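Local coordinates for filamentous hemagglutinin (Bordetella pertussis, PDB 1RWR), which is an adhesin, represented here by its secretion domain, which probably directs export of the protein through the two-partner secretion pathway, at residues V18-I23 against V47-L52; S57-A62 against A89-V94; L117-L122 against T155-F160; A224-H229 against S246-S251. All coordinates share one frame; numbering follows the deposited sequence.

Interaction 1 (V18-I23 against V47-L52); sequences VPVVNI and VFNNGL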
loop_
_atom_site.group_PDB
_atom_site.type_symbol
_atom_site.label_atom_id
_atom_site.label_comp_id
_atom_site.label_asym_id
_atom_site.label_seq_id
_atom_site.Cartn_x
_atom_site.Cartn_y
_atom_site.Cartn_z
ATOM N N VAL A 18 -12.919 -19.840 2.059
ATOM C CA VAL A 18 -12.123 -18.606 2.039
ATOM C C VAL A 18 -10.672 -19.094 2.064
ATOM O O VAL A 18 -10.308 -19.871 2.936
ATOM C CB VAL A 18 -12.456 -17.687 3.233
ATOM C CG1 VAL A 18 -11.544 -16.489 3.297
ATOM C CG2 VAL A 18 -13.917 -17.217 3.147
ATOM N N PRO A 19 -9.847 -18.694 1.106
ATOM C CA PRO A 19 -8.485 -19.242 1.018
ATOM C C PRO A 19 -7.605 -18.908 2.218
ATOM O O PRO A 19 -7.759 -17.835 2.778
ATOM C CB PRO A 19 -7.894 -18.608 -0.257
ATOM C CG PRO A 19 -8.778 -17.551 -0.628
ATOM C CD PRO A 19 -10.135 -17.732 0.041
ATOM N N VAL A 20 -6.762 -19.869 2.606
ATOM C CA VAL A 20 -5.844 -19.747 3.718
ATOM C C VAL A 20 -4.455 -19.908 3.110
ATOM O O VAL A 20 -4.171 -20.926 2.471
ATOM C CB VAL A 20 -6.053 -20.833 4.792
ATOM C CG1 VAL A 20 -4.927 -20.803 5.830
ATOM C CG2 VAL A 20 -7.408 -20.716 5.442
ATOM N N VAL A 21 -3.605 -18.902 3.296
ATOM C CA VAL A 21 -2.232 -18.956 2.856
ATOM C C VAL A 21 -1.394 -19.443 4.014
ATOM O O VAL A 21 -1.244 -18.726 5.019
ATOM C CB VAL A 21 -1.718 -17.570 2.398
ATOM C CG1 VAL A 21 -0.277 -17.671 1.964
ATOM C CG2 VAL A 21 -2.581 -17.016 1.275
ATOM N N ASN A 22 -0.890 -20.677 3.894
ATOM C CA ASN A 22 0.148 -21.173 4.788
ATOM C C ASN A 22 1.494 -20.604 4.327
ATOM O O ASN A 22 2.208 -21.199 3.532
ATOM C CB ASN A 22 0.146 -22.706 4.859
ATOM C CG ASN A 22 -0.941 -23.232 5.750
ATOM O OD1 ASN A 22 -1.433 -22.519 6.617
ATOM N ND2 ASN A 22 -1.356 -24.501 5.529
ATOM N N ILE A 23 1.793 -19.416 4.854
ATOM C CA ILE A 23 2.989 -18.678 4.544
ATOM C C ILE A 23 4.241 -19.498 4.888
ATOM O O ILE A 23 4.187 -20.393 5.739
ATOM C CB ILE A 23 3.022 -17.323 5.309
ATOM C CG1 ILE A 23 2.947 -17.502 6.837
ATOM C CG2 ILE A 23 1.867 -16.407 4.879
ATOM C CD1 ILE A 23 3.299 -16.193 7.602
ATOM N N VAL A 47 -7.073 -15.322 4.272
ATOM C CA VAL A 47 -6.472 -15.428 5.588
ATOM C C VAL A 47 -4.997 -15.814 5.432
ATOM O O VAL A 47 -4.697 -16.872 4.857
ATOM C CB VAL A 47 -7.214 -16.474 6.436
ATOM C CG1 VAL A 47 -6.531 -16.668 7.819
ATOM C CG2 VAL A 47 -8.639 -16.063 6.585
ATOM N N PHE A 48 -4.104 -15.013 6.005
ATOM C CA PHE A 48 -2.704 -15.360 6.101
ATOM C C PHE A 48 -2.485 -16.108 7.407
ATOM O O PHE A 48 -2.787 -15.597 8.474
ATOM C CB PHE A 48 -1.809 -14.117 6.088
ATOM C CG PHE A 48 -1.797 -13.411 4.787
ATOM C CD1 PHE A 48 -0.958 -13.816 3.776
ATOM C CD2 PHE A 48 -2.670 -12.346 4.575
ATOM C CE1 PHE A 48 -0.958 -13.124 2.544
ATOM C CE2 PHE A 48 -2.686 -11.694 3.385
ATOM C CZ PHE A 48 -1.832 -12.074 2.366
ATOM N N ASN A 49 -1.963 -17.321 7.324
ATOM C CA ASN A 49 -1.879 -18.172 8.519
ATOM C C ASN A 49 -0.567 -17.963 9.237
ATOM O O ASN A 49 0.427 -18.567 8.903
ATOM C CB ASN A 49 -2.103 -19.658 8.174
ATOM C CG ASN A 49 -2.259 -20.541 9.416
ATOM O OD1 ASN A 49 -2.027 -20.099 10.554
ATOM N ND2 ASN A 49 -2.629 -21.806 9.200
ATOM N N ASN A 50 -0.587 -17.097 10.248
ATOM C CA ASN A 50 0.586 -16.855 11.091
ATOM C C ASN A 50 0.390 -17.480 12.480
ATOM O O ASN A 50 0.810 -16.902 13.515
ATOM C CB ASN A 50 0.813 -15.357 11.218
ATOM C CG ASN A 50 2.249 -14.969 11.545
ATOM O OD1 ASN A 50 3.214 -15.698 11.285
ATOM N ND2 ASN A 50 2.397 -13.740 12.050
ATOM N N GLY A 51 -0.262 -18.645 12.483
ATOM C CA GLY A 51 -0.673 -19.317 13.700
ATOM C C GLY A 51 0.191 -20.522 14.022
ATOM O O GLY A 51 0.505 -21.304 13.159
ATOM N N LEU A 52 0.613 -20.621 15.276
ATOM C CA LEU A 52 1.267 -21.827 15.805
ATOM C C LEU A 52 0.294 -22.794 16.461
ATOM O O LEU A 52 0.677 -23.930 16.791
ATOM C CB LEU A 52 2.345 -21.416 16.811
ATOM C CG LEU A 52 3.493 -20.566 16.291
ATOM C CD1 LEU A 52 4.467 -20.240 17.424
ATOM C CD2 LEU A 52 4.254 -21.201 15.141
#

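Interaction 2 (S57-A62 against A89-V94); sequences SRIGGA and AGTLEV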
loop_
_atom_site.group_PDB
_atom_site.type_symbol
_atom_site.label_atom_id
_atom_site.label_comp_id
_atom_site.label_asym_id
_atom_site.label_seq_id
_atom_site.Cartn_x
_atom_site.Cartn_y
_atom_site.Cartn_z
ATOM N N SER A 57 -10.446 -18.077 12.297
ATOM C CA SER A 57 -10.310 -16.732 11.755
ATOM C C SER A 57 -11.672 -16.049 11.688
ATOM O O SER A 57 -12.719 -16.717 11.671
ATOM C CB SER A 57 -9.665 -16.773 10.371
ATOM O OG SER A 57 -10.578 -17.266 9.391
ATOM N N ARG A 58 -11.673 -14.725 11.652
ATOM C CA ARG A 58 -12.906 -13.956 11.574
ATOM C C ARG A 58 -13.641 -14.177 10.262
ATOM O O ARG A 58 -14.849 -14.363 10.257
ATOM C CB ARG A 58 -12.658 -12.462 11.742
ATOM C CG ARG A 58 -13.979 -11.651 11.719
ATOM C CD ARG A 58 -13.927 -10.237 12.357
ATOM N NE ARG A 58 -12.971 -10.111 13.476
ATOM C CZ ARG A 58 -12.766 -8.998 14.182
ATOM N NH1 ARG A 58 -13.464 -7.903 13.933
ATOM N NH2 ARG A 58 -11.864 -8.995 15.163
ATOM N N ILE A 59 -12.936 -14.119 9.148
ATOM C CA ILE A 59 -13.609 -14.271 7.865
ATOM C C ILE A 59 -13.687 -15.696 7.319
ATOM O O ILE A 59 -14.533 -15.966 6.430
ATOM C CB ILE A 59 -13.026 -13.310 6.791
ATOM C CG1 ILE A 59 -11.617 -13.700 6.392
ATOM C CG2 ILE A 59 -13.080 -11.846 7.294
ATOM C CD1 ILE A 59 -11.162 -13.019 5.105
ATOM N N GLY A 60 -12.847 -16.596 7.821
ATOM C CA GLY A 60 -12.681 -17.922 7.235
ATOM C C GLY A 60 -13.090 -19.087 8.109
ATOM O O GLY A 60 -13.084 -20.233 7.644
ATOM N N GLY A 61 -13.406 -18.824 9.370
ATOM C CA GLY A 61 -13.744 -19.892 10.308
ATOM C C GLY A 61 -12.508 -20.722 10.677
ATOM O O GLY A 61 -11.368 -20.255 10.630
ATOM N N ALA A 62 -12.749 -21.970 11.053
ATOM C CA ALA A 62 -11.729 -22.814 11.617
ATOM C C ALA A 62 -10.555 -23.076 10.698
ATOM O O ALA A 62 -10.692 -23.246 9.476
ATOM C CB ALA A 62 -12.354 -24.169 12.087
ATOM N N ALA A 89 -9.507 -7.377 -3.341
ATOM C CA ALA A 89 -10.820 -6.993 -2.835
ATOM C C ALA A 89 -11.147 -7.869 -1.657
ATOM O O ALA A 89 -10.905 -9.077 -1.716
ATOM C CB ALA A 89 -11.917 -7.210 -3.936
ATOM N N GLY A 90 -11.734 -7.263 -0.628
ATOM C CA GLY A 90 -12.153 -7.935 0.586
ATOM C C GLY A 90 -11.184 -7.668 1.713
ATOM O O GLY A 90 -10.443 -6.686 1.672
ATOM N N THR A 91 -11.169 -8.555 2.704
ATOM C CA THR A 91 -10.383 -8.366 3.919
ATOM C C THR A 91 -9.133 -9.205 3.888
ATOM O O THR A 91 -9.200 -10.400 3.649
ATOM C CB THR A 91 -11.158 -8.775 5.119
ATOM O OG1 THR A 91 -12.347 -7.984 5.233
ATOM C CG2 THR A 91 -10.340 -8.511 6.407
ATOM N N LEU A 92 -7.996 -8.580 4.144
ATOM C CA LEU A 92 -6.749 -9.280 4.336
ATOM C C LEU A 92 -6.625 -9.528 5.839
ATOM O O LEU A 92 -6.305 -8.607 6.578
ATOM C CB LEU A 92 -5.580 -8.445 3.837
ATOM C CG LEU A 92 -5.626 -7.834 2.436
ATOM C CD1 LEU A 92 -4.337 -7.077 2.099
ATOM C CD2 LEU A 92 -5.876 -8.922 1.419
ATOM N N GLU A 93 -6.884 -10.766 6.257
ATOM C CA GLU A 93 -6.831 -11.134 7.657
ATOM C C GLU A 93 -5.544 -11.905 7.947
ATOM O O GLU A 93 -5.157 -12.786 7.213
ATOM C CB GLU A 93 -8.027 -11.981 8.065
ATOM C CG GLU A 93 -7.956 -12.461 9.521
ATOM C CD GLU A 93 -9.223 -13.094 10.036
ATOM O OE1 GLU A 93 -10.208 -13.294 9.288
ATOM O OE2 GLU A 93 -9.246 -13.410 11.250
ATOM N N VAL A 94 -4.900 -11.541 9.050
ATOM C CA VAL A 94 -3.781 -12.305 9.573
ATOM C C VAL A 94 -4.295 -13.102 10.755
ATOM O O VAL A 94 -4.795 -12.533 11.730
ATOM C CB VAL A 94 -2.575 -11.419 9.972
ATOM C CG1 VAL A 94 -1.394 -12.275 10.405
ATOM C CG2 VAL A 94 -2.131 -10.536 8.827
#

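Interaction 3 (L117-L122 against T155-F160); sequences LNASNL and TGLGYF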
loop_
_atom_site.group_PDB
_atom_site.type_symbol
_atom_site.label_atom_id
_atom_site.label_comp_id
_atom_site.label_asym_id
_atom_site.label_seq_id
_atom_site.Cartn_x
_atom_site.Cartn_y
_atom_site.Cartn_z
ATOM N N LEU A 117 -7.518 -7.091 8.851
ATOM C CA LEU A 117 -7.762 -7.492 10.218
ATOM C C LEU A 117 -6.469 -8.096 10.742
ATOM O O LEU A 117 -5.951 -9.051 10.171
ATOM C CB LEU A 117 -8.889 -8.541 10.298
ATOM C CG LEU A 117 -10.301 -8.049 10.031
ATOM C CD1 LEU A 117 -11.282 -9.210 9.963
ATOM C CD2 LEU A 117 -10.732 -7.102 11.161
ATOM N N ASN A 118 -5.980 -7.561 11.853
ATOM C CA ASN A 118 -4.794 -8.072 12.525
ATOM C C ASN A 118 -3.534 -7.929 11.690
ATOM O O ASN A 118 -2.602 -8.649 11.873
ATOM C CB ASN A 118 -4.979 -9.524 13.006
ATOM C CG ASN A 118 -3.973 -9.927 14.099
ATOM O OD1 ASN A 118 -3.599 -9.099 14.963
ATOM N ND2 ASN A 118 -3.529 -11.189 14.058
ATOM N N ALA A 119 -3.527 -6.960 10.768
ATOM C CA ALA A 119 -2.313 -6.518 10.100
ATOM C C ALA A 119 -1.819 -5.258 10.810
ATOM O O ALA A 119 -2.591 -4.339 11.097
ATOM C CB ALA A 119 -2.606 -6.199 8.627
ATOM N N SER A 120 -0.529 -5.216 11.122
ATOM C CA SER A 120 0.047 -4.058 11.759
ATOM C C SER A 120 0.037 -2.844 10.858
ATOM O O SER A 120 -0.182 -1.733 11.307
ATOM C CB SER A 120 1.512 -4.363 12.109
ATOM O OG SER A 120 1.603 -5.639 12.652
ATOM N N ASN A 121 0.399 -3.089 9.606
ATOM C CA ASN A 121 0.586 -2.070 8.558
ATOM C C ASN A 121 0.405 -2.774 7.223
ATOM O O ASN A 121 0.522 -4.007 7.143
ATOM C CB ASN A 121 1.993 -1.475 8.590
ATOM C CG ASN A 121 2.316 -0.787 9.900
ATOM O OD1 ASN A 121 1.739 0.249 10.197
ATOM N ND2 ASN A 121 3.220 -1.383 10.714
ATOM N N LEU A 122 0.147 -2.016 6.167
ATOM C CA LEU A 122 -0.048 -2.574 4.824
ATOM C C LEU A 122 0.666 -1.750 3.785
ATOM O O LEU A 122 0.471 -0.534 3.734
ATOM C CB LEU A 122 -1.541 -2.609 4.440
ATOM C CG LEU A 122 -1.945 -3.111 3.060
ATOM C CD1 LEU A 122 -1.497 -4.554 2.771
ATOM C CD2 LEU A 122 -3.392 -3.078 2.886
ATOM N N THR A 155 -8.506 1.236 8.561
ATOM C CA THR A 155 -8.746 1.211 9.984
ATOM C C THR A 155 -7.912 0.101 10.610
ATOM O O THR A 155 -7.953 -1.040 10.137
ATOM C CB THR A 155 -10.197 0.967 10.250
ATOM O OG1 THR A 155 -10.968 2.015 9.626
ATOM C CG2 THR A 155 -10.491 1.098 11.771
ATOM N N GLY A 156 -7.183 0.433 11.673
ATOM C CA GLY A 156 -6.424 -0.589 12.396
ATOM C C GLY A 156 -4.965 -0.720 12.001
ATOM O O GLY A 156 -4.200 -1.437 12.656
ATOM N N LEU A 157 -4.587 -0.072 10.906
ATOM C CA LEU A 157 -3.193 -0.049 10.441
ATOM C C LEU A 157 -2.454 1.140 11.011
ATOM O O LEU A 157 -3.017 2.245 11.204
ATOM C CB LEU A 157 -3.153 0.090 8.921
ATOM C CG LEU A 157 -3.855 -0.975 8.094
ATOM C CD1 LEU A 157 -3.912 -0.585 6.617
ATOM C CD2 LEU A 157 -3.164 -2.332 8.266
ATOM N N GLY A 158 -1.162 0.985 11.240
ATOM C CA GLY A 158 -0.367 2.140 11.543
ATOM C C GLY A 158 -0.184 3.035 10.326
ATOM O O GLY A 158 -0.334 4.264 10.402
ATOM N N TYR A 159 0.152 2.423 9.198
ATOM C CA TYR A 159 0.157 3.114 7.898
ATOM C C TYR A 159 -0.329 2.192 6.807
ATOM O O TYR A 159 -0.279 0.942 6.921
ATOM C CB TYR A 159 1.546 3.635 7.499
ATOM C CG TYR A 159 2.591 2.548 7.411
ATOM C CD1 TYR A 159 2.717 1.770 6.270
ATOM C CD2 TYR A 159 3.441 2.265 8.488
ATOM C CE1 TYR A 159 3.628 0.737 6.193
ATOM C CE2 TYR A 159 4.396 1.235 8.401
ATOM C CZ TYR A 159 4.469 0.476 7.253
ATOM O OH TYR A 159 5.357 -0.560 7.161
ATOM N N PHE A 160 -0.774 2.843 5.730
ATOM C CA PHE A 160 -1.117 2.237 4.469
ATOM C C PHE A 160 -0.273 2.964 3.453
ATOM O O PHE A 160 -0.452 4.181 3.243
ATOM C CB PHE A 160 -2.599 2.455 4.153
ATOM C CG PHE A 160 -3.000 2.023 2.764
ATOM C CD1 PHE A 160 -2.913 0.692 2.404
ATOM C CD2 PHE A 160 -3.489 2.942 1.833
ATOM C CE1 PHE A 160 -3.278 0.259 1.091
ATOM C CE2 PHE A 160 -3.805 2.540 0.531
ATOM C CZ PHE A 160 -3.739 1.198 0.170
HETATM O O HOH W 1 -1.458 -1.399 13.643
#

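Interaction 4 (A224-H229 against S246-S251); sequences AMYGKH and SLSSPS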
loop_
_atom_site.group_PDB
_atom_site.type_symbol
_atom_site.label_atom_id
_atom_site.label_comp_id
_atom_site.label_asym_id
_atom_site.label_seq_id
_atom_site.Cartn_x
_atom_site.Cartn_y
_atom_site.Cartn_z
ATOM N N ALA A 224 -10.803 10.817 -2.440
ATOM C CA ALA A 224 -10.634 11.547 -1.184
ATOM C C ALA A 224 -9.838 10.698 -0.189
ATOM O O ALA A 224 -9.940 9.482 -0.198
ATOM C CB ALA A 224 -11.975 11.907 -0.587
ATOM N N MET A 225 -9.032 11.355 0.639
ATOM C CA MET A 225 -8.209 10.663 1.632
ATOM C C MET A 225 -8.357 11.276 3.010
ATOM O O MET A 225 -8.441 12.510 3.150
ATOM C CB MET A 225 -6.751 10.694 1.221
ATOM C CG MET A 225 -6.485 10.155 -0.147
ATOM S SD MET A 225 -4.692 10.222 -0.549
ATOM C CE MET A 225 -4.576 11.476 -1.324
ATOM N N TYR A 226 -8.363 10.401 4.016
ATOM C CA TYR A 226 -8.424 10.791 5.421
ATOM C C TYR A 226 -7.403 9.942 6.177
ATOM O O TYR A 226 -7.536 8.729 6.269
ATOM C CB TYR A 226 -9.837 10.631 5.908
ATOM C CG TYR A 226 -10.078 10.888 7.386
ATOM C CD1 TYR A 226 -9.700 12.091 7.965
ATOM C CD2 TYR A 226 -10.723 9.953 8.184
ATOM C CE1 TYR A 226 -9.912 12.344 9.323
ATOM C CE2 TYR A 226 -10.935 10.200 9.556
ATOM C CZ TYR A 226 -10.521 11.416 10.096
ATOM O OH TYR A 226 -10.720 11.751 11.419
ATOM N N GLY A 227 -6.353 10.586 6.686
ATOM C CA GLY A 227 -5.265 9.885 7.332
ATOM C C GLY A 227 -4.607 10.736 8.396
ATOM O O GLY A 227 -4.720 11.968 8.385
ATOM N N LYS A 228 -3.965 10.071 9.353
ATOM C CA LYS A 228 -3.354 10.739 10.503
ATOM C C LYS A 228 -2.298 11.734 10.044
ATOM O O LYS A 228 -2.271 12.872 10.474
ATOM C CB LYS A 228 -2.787 9.685 11.492
ATOM C CG LYS A 228 -2.152 10.264 12.729
ATOM C CD LYS A 228 -1.930 9.203 13.779
ATOM C CE LYS A 228 -0.845 8.241 13.386
ATOM N NZ LYS A 228 -0.819 7.134 14.369
ATOM N N HIS A 229 -1.415 11.271 9.176
ATOM C CA HIS A 229 -0.587 12.076 8.329
ATOM C C HIS A 229 -0.792 11.530 6.930
ATOM O O HIS A 229 -0.882 10.308 6.753
ATOM C CB HIS A 229 0.902 11.944 8.669
ATOM C CG HIS A 229 1.215 12.189 10.112
ATOM N ND1 HIS A 229 1.137 11.190 11.056
ATOM C CD2 HIS A 229 1.607 13.307 10.777
ATOM C CE1 HIS A 229 1.454 11.682 12.245
ATOM N NE2 HIS A 229 1.723 12.968 12.108
ATOM N N SER A 246 -10.559 15.386 -1.985
ATOM C CA SER A 246 -10.306 16.181 -0.785
ATOM C C SER A 246 -9.359 15.434 0.127
ATOM O O SER A 246 -9.476 14.231 0.249
ATOM C CB SER A 246 -11.608 16.412 -0.033
ATOM O OG SER A 246 -12.395 17.276 -0.823
ATOM N N LEU A 247 -8.426 16.154 0.747
ATOM C CA LEU A 247 -7.490 15.581 1.689
ATOM C C LEU A 247 -7.845 16.122 3.056
ATOM O O LEU A 247 -7.992 17.350 3.219
ATOM C CB LEU A 247 -6.080 16.000 1.312
ATOM C CG LEU A 247 -5.644 15.572 -0.085
ATOM C CD1 LEU A 247 -4.196 15.997 -0.295
ATOM C CD2 LEU A 247 -5.715 14.074 -0.279
ATOM N N SER A 248 -7.884 15.239 4.039
ATOM C CA SER A 248 -8.210 15.630 5.401
ATOM C C SER A 248 -7.302 14.915 6.351
ATOM O O SER A 248 -7.195 13.704 6.275
ATOM C CB SER A 248 -9.693 15.293 5.667
ATOM O OG SER A 248 -10.095 15.756 6.953
ATOM N N SER A 249 -6.676 15.629 7.291
ATOM C CA SER A 249 -5.751 14.999 8.240
ATOM C C SER A 249 -5.684 15.734 9.580
ATOM O O SER A 249 -5.606 16.974 9.602
ATOM C CB SER A 249 -4.338 14.983 7.661
ATOM O OG SER A 249 -3.439 14.560 8.656
ATOM N N PRO A 250 -5.707 15.015 10.700
ATOM C CA PRO A 250 -5.499 15.701 11.979
ATOM C C PRO A 250 -4.145 16.365 12.105
ATOM O O PRO A 250 -4.044 17.342 12.835
ATOM C CB PRO A 250 -5.651 14.606 13.003
ATOM C CG PRO A 250 -5.463 13.397 12.298
ATOM C CD PRO A 250 -6.061 13.602 10.904
ATOM N N SER A 251 -3.101 15.832 11.475
ATOM C CA SER A 251 -1.743 16.217 11.872
ATOM C C SER A 251 -0.789 16.695 10.784
ATOM O O SER A 251 0.118 17.457 11.075
ATOM C CB SER A 251 -1.095 15.056 12.620
ATOM O OG SER A 251 -1.815 14.779 13.808
#

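Interaction 1 (V18-I23 against V47-L52)
With CG anti to its backbone N (chi1 -170°), Asn49 sends its amide toward segment 18-23. The CB of Asn22 points away from segment 47-52, yet chi1 (-78°) brings its amide back to Asn49. The two side chains lie alongside, pointing the same way, and Asn49 ND2 donates to Asn22 OD1 at 2.9 Å. The donor sits in the carbonyl plane of Asn22, but the N-H...O angle is only 130° and the acceptor lies out of the amide plane of Asn49, so the bond is bent. The other branch of Asn49 folds onto its own chain: OD1 accepts from Gly51 N at 3.0 Å, an Asx turn. The backbones beside this pair form a parallel ladder, in which Pro19 O receives Val47 N (3.0 Å), Val47 O receives Val21 N (2.8 Å) and Val21 O receives Asn49 N (2.8 Å). The side chains of Val20 and Asn49 cross obliquely, with Val20 CG1 3.8 Å from Asn49 CB. Ile23 holds CG1 in the crowded position between backbone N and carbonyl carbon, which leaves CG2 at the edge of the Phe48 ring, 4.0 Å from CD1. Strands 20-22 and 45-50 are neighbours in a mixed sheet near the N-terminal end of the beta-helix. Asn49 ND2 also donates to Thr64 O, so both branches of this buried amide are satisfied and its flip is fixed by the bonds it makes.

Interaction 2 (S57-A62 against A89-V94)
The carboxylate of Glu93 is the flat group that carries this contact: Ser57 CB lies over one face, 3.7 Å from Glu93 CD, Arg58 CB approaches obliquely from the opposite side of the plane, and two backbone N-H groups come in the plane of the carboxylate at its oxygens. What it grips is the turn of a beta-hairpin, formed by antiparallel strands 55-57 and 61-63 and closed by the backbone bonds Ser57 N to Gly61 O and Gly61 N to Ser57 O. The N-H groups, successive along this turn, use the syn lone pairs. Arg58 N donates to Glu93 OE2 at 2.8 Å, nearly straight at 165°, and Ile59 N donates to Glu93 OE1 at 2.9 Å. To reach them Glu93 sets CG anti to its backbone N (chi1 176°) and stays extended beyond it. The two N-H groups probably stabilise the negative charge, and Arg58, its NE 5.5 Å from Glu93 OE2 and not in contact, may add a weaker long-range attraction. The hairpin is thereby pinned on strand 91-96 of the beta-helix, beside Leu117. Thr91 turns its hydroxyl to Ser115, while Ile59 CD1 comes within 3.6 Å of Thr91 O.

Interaction 3 (L117-L122 against T155-F160)
Asn121 and Tyr159 adopt conformations that lay an amide flat on a ring. Tyr159 keeps CG in the crowded position between its backbone N and carbonyl carbon (chi1 59°), which brings its ring beside Asn121. Asn121 has CG anti to its carbonyl carbon (chi1 -61°), and its amide plane ends 9° from that of the ring, a stacked pair. Asn121 CB lies over the same ring face, 3.6 Å from the centroid, as a CH-pi contact. The amide is further fixed at its oxygen: Asn121 OD1 accepts from Tyr159 N at 2.9 Å on a lone pair, in its carbonyl plane. Its other end, ND2, is held by Asp100 OD1, and Arg198 makes a cation-pi contact with Tyr159.

Facing the other way, Leu122 extends CG anti to its backbone N and runs alongside Phe160, with Leu122 CD2 3.8 Å from Phe160 CE1, at the edge of the ring. Leu157 divides its methyls: CD1 packs on Leu122 CB and CD2 reaches Ala119 CB at 3.9 Å. Backbone bonds set the register, with Gly158 N on Ser120 O (2.9 Å) and Leu122 N on Tyr159 O (3.1 Å), and a water donates to both Ser120 O and Gly156 O. Neighbouring coils of the parallel beta-helix are thus joined by backbone bonds, by an apolar cluster and by a polar stack; the Asn121 amide, bonded at both ends, has little freedom to rotate off the ring.

Interaction 4 (A224-H229 against S246-S251)
Met225 and Leu247 lie side by side and point the same way on one face of the paired strands, while Tyr226 and Ser248 stand together on the other. Met225 and Leu247 both place CG anti to the carbonyl carbon, so their chains run together from the start, and Leu247 CD2 rests 3.8 Å from Met225 CB. Ile184, Ile230 and Leu232 touch Met225 and Ile253 touches Leu247, which makes this the apolar face. On the opposite face Tyr226 sets CG anti to its backbone N (chi1 175°), and Ser248 does the same with OG (chi1 -175°). This puts the ring edge by the serine: Tyr226 CD1 is 3.8 Å from Ser248 OG, and Ser248 O lies near the ring plane.

The strands keep these pairs level by parallel bonding: Met225 N to Ser246 O at 2.9 Å, Ser248 N to Met225 O at 2.9 Å, and the longer Gly227 N to Ser248 O at 3.3 Å. At the end of the strand pairing Ser249 adds its side chain, and Ser251 N makes a weak bond to Lys228 O. Ser249 OG accepts from Ser251 N at 3.1 Å, an ST turn, and lies 2.7 Å from Lys228 O; its single proton could go to Gly227 O or Ala252 O, a choice the geometry leaves open. Pro250 CD lies 3.3 Å from Gly227 O. His229 NE2 approaches Ser251 CB, while its ND1 is bound to Asp183. Parallel strands of successive coils bonded in register, with side chains at matching positions stacked and apolar ones on the inner face, are typical of the parallel beta-helix.

In the fold
Interactions 1, 3 and 4 all bond neighbouring parallel segments of the beta-helix, whereas interaction 2 docks a hairpin on the beta-helix through a side chain. Interaction 1 is the most buried, while the other three are partly buried. Interactions 1 and 2 share a sheet, strands 45-50 and 91-96 being neighbours, and touch where Phe48 N meets Glu93 O at 2.7 Å. Interaction 2 passes on to interaction 3 through Val94 N and Leu117 O. Interaction 4 lies on the opposite side of the chain's centre from interaction 1, about 32 Å away between centres. Amide chemistry marks interactions 1 and 3, a carboxylate interaction 2, and hydroxyls interaction 4.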